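Long-range contact in PHD finger protein 3 (Homo sapiens, PDB 6IC9), which reads the phosphorylated C-terminal domain of RNA polymerase II through its SPOC domain and regulates neuronal gene expression: residues 59-63 / 115-120. Residues are numbered along the deposited sequence; the frame is centred on the assembly and turned at random.
Sequences TVWDY and KDMYLI
Tyr63 and Asp116 meet at the edge of the phenol ring, approaching from opposite directions with ring and carboxylate planes 84° apart, a worked example of how a helix is fastened to a sheet beside a peptide-binding surface. Asp116 OD1 lies in the plane of the ring and accepts a hydrogen bond of 2.4 Å from Tyr63 OH, so unusually short that its exact length should not be pressed. The same hydroxyl takes a second bond, 3.0 Å long, from Lys115 NZ. The lysine chain is extended until its last torsion, where a bend turns the ammonium group back to the phenol oxygen. Lys115 and Asp116 both face Ile153 of strand 147-155 in a classic beta bulge, which brings two consecutive side chains to one tyrosine.

Tyr63 reaches this end of strand 114-122 because its CG is anti to the backbone N (chi1 174°), and on the way its ring crosses that of Tyr118 at about a right angle, Tyr63 CE1 lying 3.6 Å from Tyr118 OH. Over one face of the Tyr118 ring sits Val60, whose CG2 stands 3.9 Å from the centroid and 7° off the normal, a nearly vertical CH-pi contact. Further along, Ile120 CD1 touches the six-membered ring of Trp61, 3.9 Å from Trp61 CH2, while Trp61 NE1 is bonded to Tyr104 OH.

The bound phosphopeptide shares the polar end: Lys115 NZ donates to its backbone, and Asp116 OD2 bonds one of its polar side chains. Replacing Lys115 with a methionine would probably leave the Tyr63 hydroxyl without this donor, the peptide without this bond to its backbone, and Asp116 without a nearby positive charge. The ammonium probably stabilises the carboxylate's negative charge, and the cluster is consistent with a helix-sheet junction tied to peptide binding.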
loop_
_atom_site.group_PDB
_atom_site.type_symbol
_atom_site.label_atom_id
_atom_site.label_comp_id
_atom_site.label_asym_id
_atom_site.label_seq_id
_atom_site.Cartn_x
_atom_site.Cartn_y
_atom_site.Cartn_z
ATOM N N THR A 59 -6.205 -7.897 -10.965
ATOM C CA THR A 59 -7.433 -7.133 -10.729
ATOM C C THR A 59 -7.105 -5.696 -10.342
ATOM O O THR A 59 -7.721 -4.755 -10.851
ATOM C CB THR A 59 -8.288 -7.815 -9.653
ATOM O OG1 THR A 59 -8.601 -9.148 -10.082
ATOM C CG2 THR A 59 -9.618 -7.053 -9.440
ATOM N N VAL A 60 -6.131 -5.506 -9.442
ATOM C CA VAL A 60 -5.696 -4.154 -9.088
ATOM C C VAL A 60 -5.176 -3.406 -10.312
ATOM O O VAL A 60 -5.485 -2.231 -10.502
ATOM C CB VAL A 60 -4.637 -4.229 -7.983
ATOM C CG1 VAL A 60 -4.012 -2.817 -7.715
ATOM C CG2 VAL A 60 -5.350 -4.711 -6.718
ATOM N N TRP A 61 -4.303 -4.042 -11.116
ATOM C CA TRP A 61 -3.715 -3.290 -12.236
ATOM C C TRP A 61 -4.745 -2.976 -13.322
ATOM O O TRP A 61 -4.680 -1.910 -13.925
ATOM C CB TRP A 61 -2.503 -4.040 -12.818
ATOM C CG TRP A 61 -1.436 -4.175 -11.734
ATOM C CD1 TRP A 61 -0.847 -5.322 -11.308
ATOM C CD2 TRP A 61 -0.887 -3.118 -10.924
ATOM N NE1 TRP A 61 0.042 -5.051 -10.303
ATOM C CE2 TRP A 61 0.022 -3.713 -10.032
ATOM C CE3 TRP A 61 -1.105 -1.730 -10.851
ATOM C CZ2 TRP A 61 0.746 -2.968 -9.081
ATOM C CZ3 TRP A 61 -0.387 -0.980 -9.917
ATOM C CH2 TRP A 61 0.530 -1.609 -9.040
ATOM N N ASP A 62 -5.712 -3.855 -13.562
ATOM C CA ASP A 62 -6.817 -3.495 -14.458
ATOM C C ASP A 62 -7.593 -2.289 -13.923
ATOM O O ASP A 62 -7.882 -1.341 -14.653
ATOM C CB ASP A 62 -7.764 -4.682 -14.621
ATOM C CG ASP A 62 -7.145 -5.823 -15.401
ATOM O OD1 ASP A 62 -7.730 -6.931 -15.419
ATOM O OD2 ASP A 62 -6.056 -5.626 -15.954
ATOM N N TYR A 63 -7.885 -2.288 -12.611
ATOM C CA TYR A 63 -8.588 -1.177 -11.989
ATOM C C TYR A 63 -7.774 0.109 -12.059
ATOM O O TYR A 63 -8.313 1.199 -12.324
ATOM C CB TYR A 63 -8.873 -1.580 -10.534
ATOM C CG TYR A 63 -9.466 -0.528 -9.679
ATOM C CD1 TYR A 63 -8.914 -0.247 -8.426
ATOM C CD2 TYR A 63 -10.583 0.190 -10.098
ATOM C CE1 TYR A 63 -9.469 0.721 -7.586
ATOM C CE2 TYR A 63 -11.157 1.171 -9.252
ATOM C CZ TYR A 63 -10.592 1.430 -8.023
ATOM O OH TYR A 63 -11.155 2.365 -7.198
ATOM N N LYS A 115 -10.187 6.438 -1.660
ATOM C CA LYS A 115 -11.118 5.508 -2.281
ATOM C C LYS A 115 -10.666 4.074 -2.053
ATOM O O LYS A 115 -11.496 3.186 -1.823
ATOM C CB LYS A 115 -11.201 5.838 -3.781
ATOM C CG LYS A 115 -12.285 5.072 -4.579
ATOM C CD LYS A 115 -12.189 5.425 -6.078
ATOM C CE LYS A 115 -13.513 5.040 -6.828
ATOM N NZ LYS A 115 -13.831 3.638 -6.530
ATOM N N ASP A 116 -9.349 3.823 -2.155
ATOM C CA ASP A 116 -8.787 2.470 -2.062
ATOM C C ASP A 116 -7.349 2.544 -1.574
ATOM O O ASP A 116 -6.628 3.503 -1.869
ATOM C CB ASP A 116 -8.705 1.704 -3.411
ATOM C CG ASP A 116 -9.976 1.780 -4.224
ATOM O OD1 ASP A 116 -10.068 2.683 -5.090
ATOM O OD2 ASP A 116 -10.842 0.930 -4.005
ATOM N N MET A 117 -6.951 1.536 -0.822
ATOM C CA MET A 117 -5.548 1.392 -0.469
ATOM C C MET A 117 -5.171 -0.082 -0.522
ATOM O O MET A 117 -5.825 -0.921 0.106
ATOM C CB MET A 117 -5.253 1.987 0.908
ATOM C CG MET A 117 -3.768 1.849 1.255
ATOM S SD MET A 117 -3.388 2.993 2.614
ATOM C CE MET A 117 -1.633 2.812 2.673
ATOM N N TYR A 118 -4.137 -0.395 -1.284
ATOM C CA TYR A 118 -3.659 -1.770 -1.416
ATOM C C TYR A 118 -2.254 -1.879 -0.853
ATOM O O TYR A 118 -1.463 -0.932 -0.929
ATOM C CB TYR A 118 -3.630 -2.218 -2.886
ATOM C CG TYR A 118 -5.024 -2.133 -3.504
ATOM C CD1 TYR A 118 -6.011 -3.043 -3.127
ATOM C CD2 TYR A 118 -5.343 -1.087 -4.398
ATOM C CE1 TYR A 118 -7.318 -2.934 -3.655
ATOM C CE2 TYR A 118 -6.624 -0.984 -4.960
ATOM C CZ TYR A 118 -7.591 -1.890 -4.562
ATOM O OH TYR A 118 -8.836 -1.756 -5.118
ATOM N N LEU A 119 -1.931 -3.043 -0.301
ATOM C CA LEU A 119 -0.616 -3.310 0.271
ATOM C C LEU A 119 0.075 -4.307 -0.619
ATOM O O LEU A 119 -0.406 -5.435 -0.758
ATOM C CB LEU A 119 -0.738 -3.881 1.685
ATOM C CG LEU A 119 0.371 -3.783 2.728
ATOM C CD1 LEU A 119 0.693 -2.300 3.159
ATOM C CD2 LEU A 119 -0.175 -4.527 3.961
ATOM N N ILE A 120 1.216 -3.907 -1.175
ATOM C CA ILE A 120 1.919 -4.624 -2.222
ATOM C C ILE A 120 3.244 -5.148 -1.665
ATOM O O ILE A 120 4.081 -4.358 -1.234
ATOM C CB ILE A 120 2.155 -3.700 -3.426
ATOM C CG1 ILE A 120 0.803 -3.356 -4.055
ATOM C CG2 ILE A 120 3.127 -4.425 -4.446
ATOM C CD1 ILE A 120 0.909 -2.305 -5.205
#